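Local coordinates for protein hypoxanthine-guanine phosphoribosyltransferase (PDB 3ACC) that probably catalyses the transfer of a phosphoribosyl group from 5-phospho-alpha-D-ribose 1-diphosphate to hypoxanthine or guanine in magnesium-dependent purine salvage, at residues A129-K134 and L147-E152; D103-G108 and S136-E141; L41-N46 and M65-I70. All coordinates share one frame; numbering follows the deposited sequence.

Contacts 1 and 2 adjoin at the nucleotide, their centres about 10 Å apart, with strand 132-133 of the first beside strand 104-105 of the second. Contact 1 presents a lysine to the base; in contact 2, residues 103-108 hold the ribose and phosphate while 136-141 back them. Contact 3 lies about 18 Å from either, measured between centres, at the other end of the same parallel sheet. It is the buried member, apolar side chains on a ladder of backbone bonds, one face turned to the second subunit. Contact 1 is partly buried and mixes strand pairing with a polar tip, whereas contact 2, near the surface, relies on two arginines and backbone amides rather than on a regular ladder.

Contact 1: residues A129-K134 and L147-E152; sequences AALLSK and LGFEIE. With 5GP (guanosine-5'-monophosphate), chain B.
Leu131 and Gly148 meet where both chains turn a corner at the same level, and the two parallel strands stay paired around the bend instead of parting. Just before it, Gly148 N bonds to Ala130 O at 3.0 Å. At the corner the Gly148 CA comes within 3.2 Å of Leu131 O, a close backbone approach with no side chain between, and that same oxygen accepts from Phe149 N at 3.0 Å. Beyond the turn the ladder resumes: Ser133 N reaches Phe149 O in a weak bond of 3.2 Å, while Ile151 N gives Ser133 O a nearly straight one (2.9 Å, 174°).

Side chains line both faces. Leu132 sends CD2 across the CB of Phe149, and on the opposite face the Leu147 methyls lie against Ser133 CB. Ile151 has CG1 set between its backbone N and carbonyl carbon (chi1 61°), which brings this carbon 3.5 Å from CG of Lys134. The lysine chain runs past the isoleucine, then bends at chi3 (-66°) to lift its ammonium to the guanine. There NZ bonds to both N7 and O6 of the GMP, each at 3.0 Å, so it reads the base edge that guanine and hypoxanthine share; Ala154 O is a further acceptor that helps to fix it.

Arg22 bonds to the carbonyls of Leu147 and Gly148 at the corner. Strand 104-105 runs beside 132-133, placing Ile104 against Leu132, Lys134 and Ile151, and Val156 of strand 156-157 also packs on Leu132 and Ile151.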
loop_
_atom_site.group_PDB
_atom_site.type_symbol
_atom_site.label_atom_id
_atom_site.label_comp_id
_atom_site.label_asym_id
_atom_site.label_seq_id
_atom_site.Cartn_x
_atom_site.Cartn_y
_atom_site.Cartn_z
ATOM N N ALA A 129 2.627 12.580 8.692
ATOM C CA ALA A 129 3.726 11.629 8.708
ATOM C C ALA A 129 4.211 11.608 7.264
ATOM O O ALA A 129 3.410 11.436 6.345
ATOM C CB ALA A 129 3.235 10.254 9.117
ATOM N N ALA A 130 5.509 11.820 7.064
ATOM C CA ALA A 130 6.101 11.813 5.724
ATOM C C ALA A 130 7.433 11.090 5.806
ATOM O O ALA A 130 8.219 11.334 6.720
ATOM C CB ALA A 130 6.314 13.241 5.224
ATOM N N LEU A 131 7.698 10.198 4.862
ATOM C CA LEU A 131 8.958 9.474 4.899
ATOM C C LEU A 131 10.144 10.405 4.706
ATOM O O LEU A 131 11.157 10.268 5.390
ATOM C CB LEU A 131 9.002 8.389 3.823
ATOM C CG LEU A 131 10.328 7.621 3.778
ATOM C CD1 LEU A 131 10.541 6.886 5.094
ATOM C CD2 LEU A 131 10.314 6.643 2.623
ATOM N N LEU A 132 10.004 11.361 3.786
ATOM C CA LEU A 132 11.084 12.284 3.468
ATOM C C LEU A 132 10.677 13.749 3.333
ATOM O O LEU A 132 9.502 14.072 3.130
ATOM C CB LEU A 132 11.738 11.849 2.157
ATOM C CG LEU A 132 12.229 10.400 2.073
ATOM C CD1 LEU A 132 12.535 10.047 0.620
ATOM C CD2 LEU A 132 13.462 10.229 2.953
ATOM N N SER A 133 11.671 14.630 3.426
ATOM C CA SER A 133 11.454 16.066 3.283
ATOM C C SER A 133 12.711 16.775 2.763
ATOM O O SER A 133 13.820 16.542 3.253
ATOM C CB SER A 133 11.028 16.676 4.621
ATOM O OG SER A 133 10.817 18.073 4.493
ATOM N N LYS A 134 12.528 17.620 1.754
ATOM C CA LYS A 134 13.623 18.392 1.161
ATOM C C LYS A 134 13.332 19.868 1.460
ATOM O O LYS A 134 12.946 20.630 0.578
ATOM C CB LYS A 134 13.685 18.146 -0.355
ATOM C CG LYS A 134 13.973 16.691 -0.729
ATOM C CD LYS A 134 13.986 16.446 -2.243
ATOM C CE LYS A 134 12.606 16.644 -2.870
ATOM N NZ LYS A 134 12.602 16.291 -4.322
ATOM N N LEU A 147 8.526 12.752 10.862
ATOM C CA LEU A 147 9.405 12.727 9.704
ATOM C C LEU A 147 10.407 11.591 9.751
ATOM O O LEU A 147 11.049 11.353 10.775
ATOM C CB LEU A 147 10.156 14.056 9.586
ATOM C CG LEU A 147 11.184 14.154 8.455
ATOM C CD1 LEU A 147 10.508 13.876 7.122
ATOM C CD2 LEU A 147 11.817 15.544 8.460
ATOM N N GLY A 148 10.535 10.888 8.631
ATOM C CA GLY A 148 11.481 9.795 8.566
ATOM C C GLY A 148 12.893 10.348 8.487
ATOM O O GLY A 148 13.691 10.178 9.409
ATOM N N PHE A 149 13.189 11.034 7.390
ATOM C CA PHE A 149 14.511 11.601 7.163
ATOM C C PHE A 149 14.410 12.927 6.426
ATOM O O PHE A 149 13.594 13.074 5.516
ATOM C CB PHE A 149 15.355 10.673 6.282
ATOM C CG PHE A 149 15.396 9.245 6.743
ATOM C CD1 PHE A 149 16.439 8.785 7.541
ATOM C CD2 PHE A 149 14.405 8.347 6.347
ATOM C CE1 PHE A 149 16.499 7.449 7.937
ATOM C CE2 PHE A 149 14.455 7.008 6.738
ATOM C CZ PHE A 149 15.503 6.557 7.533
ATOM N N GLU A 150 15.238 13.889 6.823
ATOM C CA GLU A 150 15.293 15.177 6.144
ATOM C C GLU A 150 16.486 14.983 5.205
ATOM O O GLU A 150 17.539 14.510 5.636
ATOM C CB GLU A 150 15.573 16.307 7.139
ATOM C CG GLU A 150 15.808 17.669 6.492
ATOM C CD GLU A 150 16.096 18.748 7.516
ATOM O OE1 GLU A 150 15.148 19.219 8.183
ATOM O OE2 GLU A 150 17.277 19.116 7.664
ATOM N N ILE A 151 16.324 15.326 3.933
ATOM C CA ILE A 151 17.400 15.135 2.960
ATOM C C ILE A 151 17.720 16.376 2.134
ATOM O O ILE A 151 16.956 17.349 2.110
ATOM C CB ILE A 151 17.049 14.003 1.964
ATOM C CG1 ILE A 151 15.771 14.374 1.203
ATOM C CG2 ILE A 151 16.879 12.671 2.710
ATOM C CD1 ILE A 151 15.363 13.388 0.134
ATOM N N GLU A 152 18.859 16.330 1.450
ATOM C CA GLU A 152 19.270 17.430 0.592
ATOM C C GLU A 152 18.406 17.385 -0.660
ATOM O O GLU A 152 17.667 16.422 -0.884
ATOM C CB GLU A 152 20.743 17.293 0.198
ATOM C CG GLU A 152 21.074 16.023 -0.574
ATOM C CD GLU A 152 22.515 16.001 -1.065
ATOM O OE1 GLU A 152 22.849 16.775 -1.993
ATOM O OE2 GLU A 152 23.316 15.214 -0.512
HETATM P P 5GP B . 5.394 19.006 -3.438
HETATM O O1P 5GP B . 6.231 19.972 -4.176
HETATM O O2P 5GP B . 3.855 19.409 -3.607
HETATM O O3P 5GP B . 5.780 19.029 -1.876
HETATM O "O5'" 5GP B . 5.691 17.526 -4.034
HETATM C "C5'" 5GP B . 4.532 16.718 -3.857
HETATM C "C4'" 5GP B . 4.720 15.378 -4.575
HETATM O "O4'" 5GP B . 5.776 15.476 -5.583
HETATM C "C3'" 5GP B . 5.213 14.301 -3.593
HETATM O "O3'" 5GP B . 4.120 13.729 -2.874
HETATM C "C2'" 5GP B . 5.861 13.294 -4.542
HETATM O "O2'" 5GP B . 4.897 12.397 -5.112
HETATM C "C1'" 5GP B . 6.490 14.201 -5.623
HETATM N N9 5GP B . 7.942 14.322 -5.404
HETATM C C8 5GP B . 8.630 15.396 -4.891
HETATM N N7 5GP B . 9.909 15.124 -4.843
HETATM C C5 5GP B . 10.115 13.873 -5.320
HETATM C C6 5GP B . 11.264 13.035 -5.513
HETATM O O6 5GP B . 12.384 13.423 -5.216
HETATM N N1 5GP B . 11.077 11.779 -6.040
HETATM C C2 5GP B . 9.813 11.336 -6.376
HETATM N N2 5GP B . 9.646 10.080 -6.897
HETATM N N3 5GP B . 8.750 12.105 -6.197
HETATM C C4 5GP B . 8.854 13.351 -5.685
#

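Contact 2: residues D103-G108 and S136-E141; sequences DIVDTG and SRRQVE. With 5GP (guanosine-5'-monophosphate), chain B.
The loop after strand 104-105 belongs to the PRPP-binding motif of type I phosphoribosyltransferases, here occupied by GMP, and residues 136-141 brace it from behind. Arg137 grips Asp106 side-on, with NE on OD1 and NH2 on OD2, both at 2.9 Å. The two flat groups lie only 17° from coplanar, and each oxygen is met on its syn side, though somewhat out of the carboxylate plane. Arg138 takes the backbone of the same aspartate: NE at 2.8 Å and NH2 at 3.2 Å converge on Asp106 O from one face of the carbonyl, although that oxygen lies in the guanidinium plane. Bends at chi2 and chi3 (53° and 37°) fold the arginine back to reach it. Val105 CG1 sits over the centre of this guanidinium, 3.4 Å from Arg138 CZ. One residue on, Thr107 O accepts two amides, Gln139 N in its carbonyl plane at 2.9 Å and Val140 N at 3.2 Å.

With the carbonyls of Asp106 and Thr107 bonded on this side, the amides of Asp106, Thr107 and Gly108 point to the phosphate. Asp106 N and Gly108 N share O3P, while Thr107 N and OG1 share O1P. Such a cluster of N-H groups would probably help to stabilise the negative charge. Before the strand, Asp103 receives both ribose hydroxyls, O3' on OD1 and O2' on OD2.

Gly108 is the N-cap of helix 109-120, which therefore starts at the phosphate; Val105 packs on its Leu111 and Val140 on its Ser112. Strand 132-133 flanks Val105, and its Ser133 hydroxyl bonds to Arg138 NH2.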
loop_
_atom_site.group_PDB
_atom_site.type_symbol
_atom_site.label_atom_id
_atom_site.label_comp_id
_atom_site.label_asym_id
_atom_site.label_seq_id
_atom_site.Cartn_x
_atom_site.Cartn_y
_atom_site.Cartn_z
ATOM N N ASP A 103 4.633 10.569 1.093
ATOM C CA ASP A 103 5.920 9.993 0.718
ATOM C C ASP A 103 7.060 10.984 0.955
ATOM O O ASP A 103 7.978 10.718 1.729
ATOM C CB ASP A 103 5.913 9.519 -0.746
ATOM C CG ASP A 103 5.451 10.588 -1.728
ATOM O OD1 ASP A 103 5.051 11.689 -1.299
ATOM O OD2 ASP A 103 5.484 10.314 -2.950
ATOM N N ILE A 104 6.998 12.135 0.301
ATOM C CA ILE A 104 8.041 13.134 0.466
ATOM C C ILE A 104 7.494 14.540 0.269
ATOM O O ILE A 104 6.646 14.769 -0.591
ATOM C CB ILE A 104 9.202 12.877 -0.526
ATOM C CG1 ILE A 104 10.257 13.979 -0.396
ATOM C CG2 ILE A 104 8.667 12.787 -1.954
ATOM C CD1 ILE A 104 11.538 13.669 -1.149
ATOM N N VAL A 105 7.967 15.472 1.089
ATOM C CA VAL A 105 7.539 16.860 0.998
ATOM C C VAL A 105 8.618 17.651 0.270
ATOM O O VAL A 105 9.744 17.779 0.754
ATOM C CB VAL A 105 7.309 17.462 2.396
ATOM C CG1 VAL A 105 6.901 18.941 2.276
ATOM C CG2 VAL A 105 6.233 16.651 3.134
ATOM N N ASP A 106 8.269 18.170 -0.903
ATOM C CA ASP A 106 9.202 18.938 -1.723
ATOM C C ASP A 106 8.946 20.436 -1.533
ATOM O O ASP A 106 9.455 21.038 -0.582
ATOM C CB ASP A 106 9.037 18.520 -3.187
ATOM C CG ASP A 106 10.124 19.073 -4.088
ATOM O OD1 ASP A 106 11.218 19.419 -3.590
ATOM O OD2 ASP A 106 9.885 19.141 -5.310
ATOM N N THR A 107 8.160 21.044 -2.416
ATOM C CA THR A 107 7.866 22.469 -2.272
ATOM C C THR A 107 6.847 22.656 -1.151
ATOM O O THR A 107 6.769 23.726 -0.544
ATOM C CB THR A 107 7.278 23.083 -3.565
ATOM O OG1 THR A 107 6.004 22.489 -3.842
ATOM C CG2 THR A 107 8.222 22.856 -4.745
ATOM N N GLY A 108 6.070 21.606 -0.885
ATOM C CA GLY A 108 5.055 21.664 0.156
ATOM C C GLY A 108 3.676 22.063 -0.357
ATOM O O GLY A 108 2.693 22.059 0.393
ATOM N N SER A 136 15.036 22.511 1.666
ATOM C CA SER A 136 15.705 23.563 0.904
ATOM C C SER A 136 14.842 23.968 -0.280
ATOM O O SER A 136 15.031 25.032 -0.866
ATOM C CB SER A 136 17.086 23.098 0.412
ATOM O OG SER A 136 17.004 21.984 -0.453
ATOM N N ARG A 137 13.881 23.111 -0.609
ATOM C CA ARG A 137 12.969 23.330 -1.723
ATOM C C ARG A 137 11.619 23.885 -1.262
ATOM O O ARG A 137 10.766 24.217 -2.084
ATOM C CB ARG A 137 12.744 22.002 -2.453
ATOM C CG ARG A 137 13.958 21.485 -3.219
ATOM C CD ARG A 137 13.865 21.886 -4.683
ATOM N NE ARG A 137 12.625 21.386 -5.277
ATOM C CZ ARG A 137 12.206 21.670 -6.505
ATOM N NH1 ARG A 137 12.926 22.463 -7.289
ATOM N NH2 ARG A 137 11.062 21.163 -6.951
ATOM N N ARG A 138 11.440 23.992 0.051
ATOM C CA ARG A 138 10.188 24.465 0.635
ATOM C C ARG A 138 9.767 25.875 0.205
ATOM O O ARG A 138 10.531 26.834 0.325
ATOM C CB ARG A 138 10.283 24.386 2.167
ATOM C CG ARG A 138 8.940 24.322 2.909
ATOM C CD ARG A 138 8.054 23.201 2.366
ATOM N NE ARG A 138 8.834 22.024 1.992
ATOM C CZ ARG A 138 9.391 21.177 2.853
ATOM N NH1 ARG A 138 9.249 21.362 4.160
ATOM N NH2 ARG A 138 10.109 20.155 2.402
ATOM N N GLN A 139 8.542 25.993 -0.298
ATOM C CA GLN A 139 8.011 27.280 -0.732
ATOM C C GLN A 139 6.793 27.654 0.105
ATOM O O GLN A 139 6.413 28.820 0.190
ATOM C CB GLN A 139 7.641 27.222 -2.212
ATOM C CG GLN A 139 8.795 26.787 -3.090
ATOM C CD GLN A 139 8.513 26.977 -4.562
ATOM O OE1 GLN A 139 7.512 26.486 -5.084
ATOM N NE2 GLN A 139 9.402 27.690 -5.245
ATOM N N VAL A 140 6.187 26.645 0.721
ATOM C CA VAL A 140 5.027 26.837 1.573
ATOM C C VAL A 140 5.276 26.042 2.845
ATOM O O VAL A 140 5.454 24.826 2.799
ATOM C CB VAL A 140 3.738 26.313 0.909
ATOM C CG1 VAL A 140 2.536 26.671 1.769
ATOM C CG2 VAL A 140 3.592 26.903 -0.482
ATOM N N GLU A 141 5.289 26.728 3.978
ATOM C CA GLU A 141 5.540 26.077 5.255
ATOM C C GLU A 141 4.397 25.159 5.673
ATOM O O GLU A 141 3.293 25.617 5.973
ATOM C CB GLU A 141 5.783 27.133 6.337
ATOM C CG GLU A 141 6.386 26.586 7.617
ATOM C CD GLU A 141 7.649 25.778 7.363
ATOM O OE1 GLU A 141 8.504 26.235 6.575
ATOM O OE2 GLU A 141 7.787 24.691 7.960
HETATM P P 5GP B . 5.394 19.006 -3.438
HETATM O O1P 5GP B . 6.231 19.972 -4.176
HETATM O O2P 5GP B . 3.855 19.409 -3.607
HETATM O O3P 5GP B . 5.780 19.029 -1.876
HETATM O "O5'" 5GP B . 5.691 17.526 -4.034
HETATM C "C5'" 5GP B . 4.532 16.718 -3.857
HETATM C "C4'" 5GP B . 4.720 15.378 -4.575
HETATM O "O4'" 5GP B . 5.776 15.476 -5.583
HETATM C "C3'" 5GP B . 5.213 14.301 -3.593
HETATM O "O3'" 5GP B . 4.120 13.729 -2.874
HETATM C "C2'" 5GP B . 5.861 13.294 -4.542
HETATM O "O2'" 5GP B . 4.897 12.397 -5.112
HETATM C "C1'" 5GP B . 6.490 14.201 -5.623
HETATM N N9 5GP B . 7.942 14.322 -5.404
HETATM C C8 5GP B . 8.630 15.396 -4.891
HETATM N N7 5GP B . 9.909 15.124 -4.843
HETATM C C5 5GP B . 10.115 13.873 -5.320
HETATM C C6 5GP B . 11.264 13.035 -5.513
HETATM O O6 5GP B . 12.384 13.423 -5.216
HETATM N N1 5GP B . 11.077 11.779 -6.040
HETATM C C2 5GP B . 9.813 11.336 -6.376
HETATM N N2 5GP B . 9.646 10.080 -6.897
HETATM N N3 5GP B . 8.750 12.105 -6.197
HETATM C C4 5GP B . 8.854 13.351 -5.685
#

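Contact 3: residues L41-N46 and M65-I70; sequences LICVLN and MDFIAI
Cys43 and Phe67 pair at the tight centre of two parallel strands that run 26° apart. The sulfur, anti to its backbone N (chi1 174°), approaches the aromatic ring obliquely, with SG 4.8 Å from the Phe67 ring centroid, while Cys43 CB lies 3.6 Å from Phe67 CD1. Leu45 joins from the same face: its CD1 rests 3.7 Å from Phe67 CB, and CD2 comes to the ring edge. Beneath these side chains the ladder is regular. Asp66 N bonds to Leu41 O, Cys43 N to Asp66 O at 2.9 Å, Ile68 N to Cys43 O at 3.1 Å and Leu45 N to Ile68 O at 2.8 Å.

Toward Asn46 and Ile70 the regular ladder can be followed as far as this last bond. A cis peptide then leads into Asn46, and the partly exposed Ile70 keeps touch through CG2, 4.0 Å from Val44 CG1.

The strands belong to a beta-alpha-beta unit whose helix 49-56 covers Leu41, Cys43 and Met65. On that face Phe67 also meets Phe49 of the second subunit edge-to-face, whereas Ile42 and Val44 on the other face pack on helix 109-120. Asp66 OD2 accepts the backbone amides of Arg90 and Leu91, while its OD1 takes the N-H of Phe67. Cohesion between the strands thus rests on backbone hydrogen bonds and apolar side chains, a chemistry suited to a sheet buried between helices and a dimer partner.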
loop_
_atom_site.group_PDB
_atom_site.type_symbol
_atom_site.label_atom_id
_atom_site.label_comp_id
_atom_site.label_asym_id
_atom_site.label_seq_id
_atom_site.Cartn_x
_atom_site.Cartn_y
_atom_site.Cartn_z
ATOM N N LEU A 41 -5.766 7.078 9.491
ATOM C CA LEU A 41 -4.636 7.368 8.620
ATOM C C LEU A 41 -5.003 7.451 7.144
ATOM O O LEU A 41 -5.532 6.502 6.568
ATOM C CB LEU A 41 -3.531 6.324 8.814
ATOM C CG LEU A 41 -2.753 6.387 10.131
ATOM C CD1 LEU A 41 -3.655 6.010 11.294
ATOM C CD2 LEU A 41 -1.565 5.443 10.057
ATOM N N ILE A 42 -4.702 8.594 6.537
ATOM C CA ILE A 42 -4.989 8.809 5.124
ATOM C C ILE A 42 -3.703 8.733 4.292
ATOM O O ILE A 42 -2.842 9.607 4.387
ATOM C CB ILE A 42 -5.646 10.185 4.895
ATOM C CG1 ILE A 42 -6.947 10.282 5.693
ATOM C CG2 ILE A 42 -5.931 10.390 3.415
ATOM C CD1 ILE A 42 -7.694 11.589 5.491
ATOM N N CYS A 43 -3.584 7.680 3.489
ATOM C CA CYS A 43 -2.421 7.473 2.627
ATOM C C CYS A 43 -2.550 8.262 1.324
ATOM O O CYS A 43 -3.579 8.191 0.644
ATOM C CB CYS A 43 -2.267 5.979 2.299
ATOM S SG CYS A 43 -0.950 5.576 1.092
ATOM N N VAL A 44 -1.505 9.010 0.976
ATOM C CA VAL A 44 -1.515 9.783 -0.261
ATOM C C VAL A 44 -0.878 8.924 -1.341
ATOM O O VAL A 44 0.336 8.740 -1.365
ATOM C CB VAL A 44 -0.730 11.115 -0.116
ATOM C CG1 VAL A 44 -0.777 11.901 -1.421
ATOM C CG2 VAL A 44 -1.336 11.963 1.000
ATOM N N LEU A 45 -1.710 8.379 -2.223
ATOM C CA LEU A 45 -1.240 7.533 -3.317
ATOM C C LEU A 45 -0.587 8.386 -4.409
ATOM O O LEU A 45 -0.892 9.573 -4.534
ATOM C CB LEU A 45 -2.417 6.738 -3.903
ATOM C CG LEU A 45 -3.022 5.646 -3.013
ATOM C CD1 LEU A 45 -4.323 5.140 -3.618
ATOM C CD2 LEU A 45 -2.020 4.514 -2.847
ATOM N N ASN A 46 0.303 7.797 -5.205
ATOM C CA ASN A 46 0.685 6.389 -5.103
ATOM C C ASN A 46 1.973 6.175 -4.310
ATOM O O ASN A 46 2.195 5.107 -3.740
ATOM C CB ASN A 46 0.894 5.811 -6.506
ATOM C CG ASN A 46 -0.393 5.703 -7.303
ATOM O OD1 ASN A 46 -0.366 5.420 -8.502
ATOM N ND2 ASN A 46 -1.523 5.917 -6.644
ATOM N N MET A 65 -8.307 3.506 8.036
ATOM C CA MET A 65 -7.518 4.159 7.011
ATOM C C MET A 65 -8.282 4.418 5.737
ATOM O O MET A 65 -9.361 3.873 5.524
ATOM C CB MET A 65 -6.243 3.352 6.713
ATOM C CG MET A 65 -6.290 1.876 7.080
ATOM S SD MET A 65 -4.704 1.026 6.778
ATOM C CE MET A 65 -4.316 0.384 8.394
ATOM N N ASP A 66 -7.725 5.294 4.910
ATOM C CA ASP A 66 -8.318 5.624 3.628
ATOM C C ASP A 66 -7.178 5.941 2.663
ATOM O O ASP A 66 -6.025 6.085 3.072
ATOM C CB ASP A 66 -9.264 6.819 3.740
ATOM C CG ASP A 66 -10.402 6.747 2.736
ATOM O OD1 ASP A 66 -10.279 5.992 1.749
ATOM O OD2 ASP A 66 -11.415 7.447 2.927
ATOM N N PHE A 67 -7.509 6.042 1.384
ATOM C CA PHE A 67 -6.517 6.303 0.353
ATOM C C PHE A 67 -7.035 7.361 -0.607
ATOM O O PHE A 67 -8.175 7.282 -1.061
ATOM C CB PHE A 67 -6.237 5.012 -0.419
ATOM C CG PHE A 67 -5.605 3.932 0.411
ATOM C CD1 PHE A 67 -4.238 3.679 0.321
ATOM C CD2 PHE A 67 -6.367 3.186 1.304
ATOM C CE1 PHE A 67 -3.638 2.698 1.112
ATOM C CE2 PHE A 67 -5.780 2.206 2.100
ATOM C CZ PHE A 67 -4.411 1.960 2.006
ATOM N N ILE A 68 -6.207 8.356 -0.908
ATOM C CA ILE A 68 -6.607 9.399 -1.842
ATOM C C ILE A 68 -5.460 9.767 -2.779
ATOM O O ILE A 68 -4.294 9.503 -2.487
ATOM C CB ILE A 68 -7.098 10.678 -1.110
ATOM C CG1 ILE A 68 -5.918 11.493 -0.578
ATOM C CG2 ILE A 68 -8.031 10.291 0.015
ATOM C CD1 ILE A 68 -5.068 10.780 0.420
ATOM N N ALA A 69 -5.804 10.363 -3.913
ATOM C CA ALA A 69 -4.815 10.779 -4.896
ATOM C C ALA A 69 -4.961 12.281 -5.114
ATOM O O ALA A 69 -6.077 12.802 -5.146
ATOM C CB ALA A 69 -5.036 10.030 -6.200
ATOM N N ILE A 70 -3.838 12.979 -5.256
ATOM C CA ILE A 70 -3.864 14.423 -5.464
ATOM C C ILE A 70 -2.658 14.897 -6.276
ATOM O O ILE A 70 -1.573 14.321 -6.189
ATOM C CB ILE A 70 -3.896 15.177 -4.110
ATOM C CG1 ILE A 70 -3.989 16.685 -4.353
ATOM C CG2 ILE A 70 -2.656 14.838 -3.294
ATOM C CD1 ILE A 70 -4.083 17.507 -3.086
#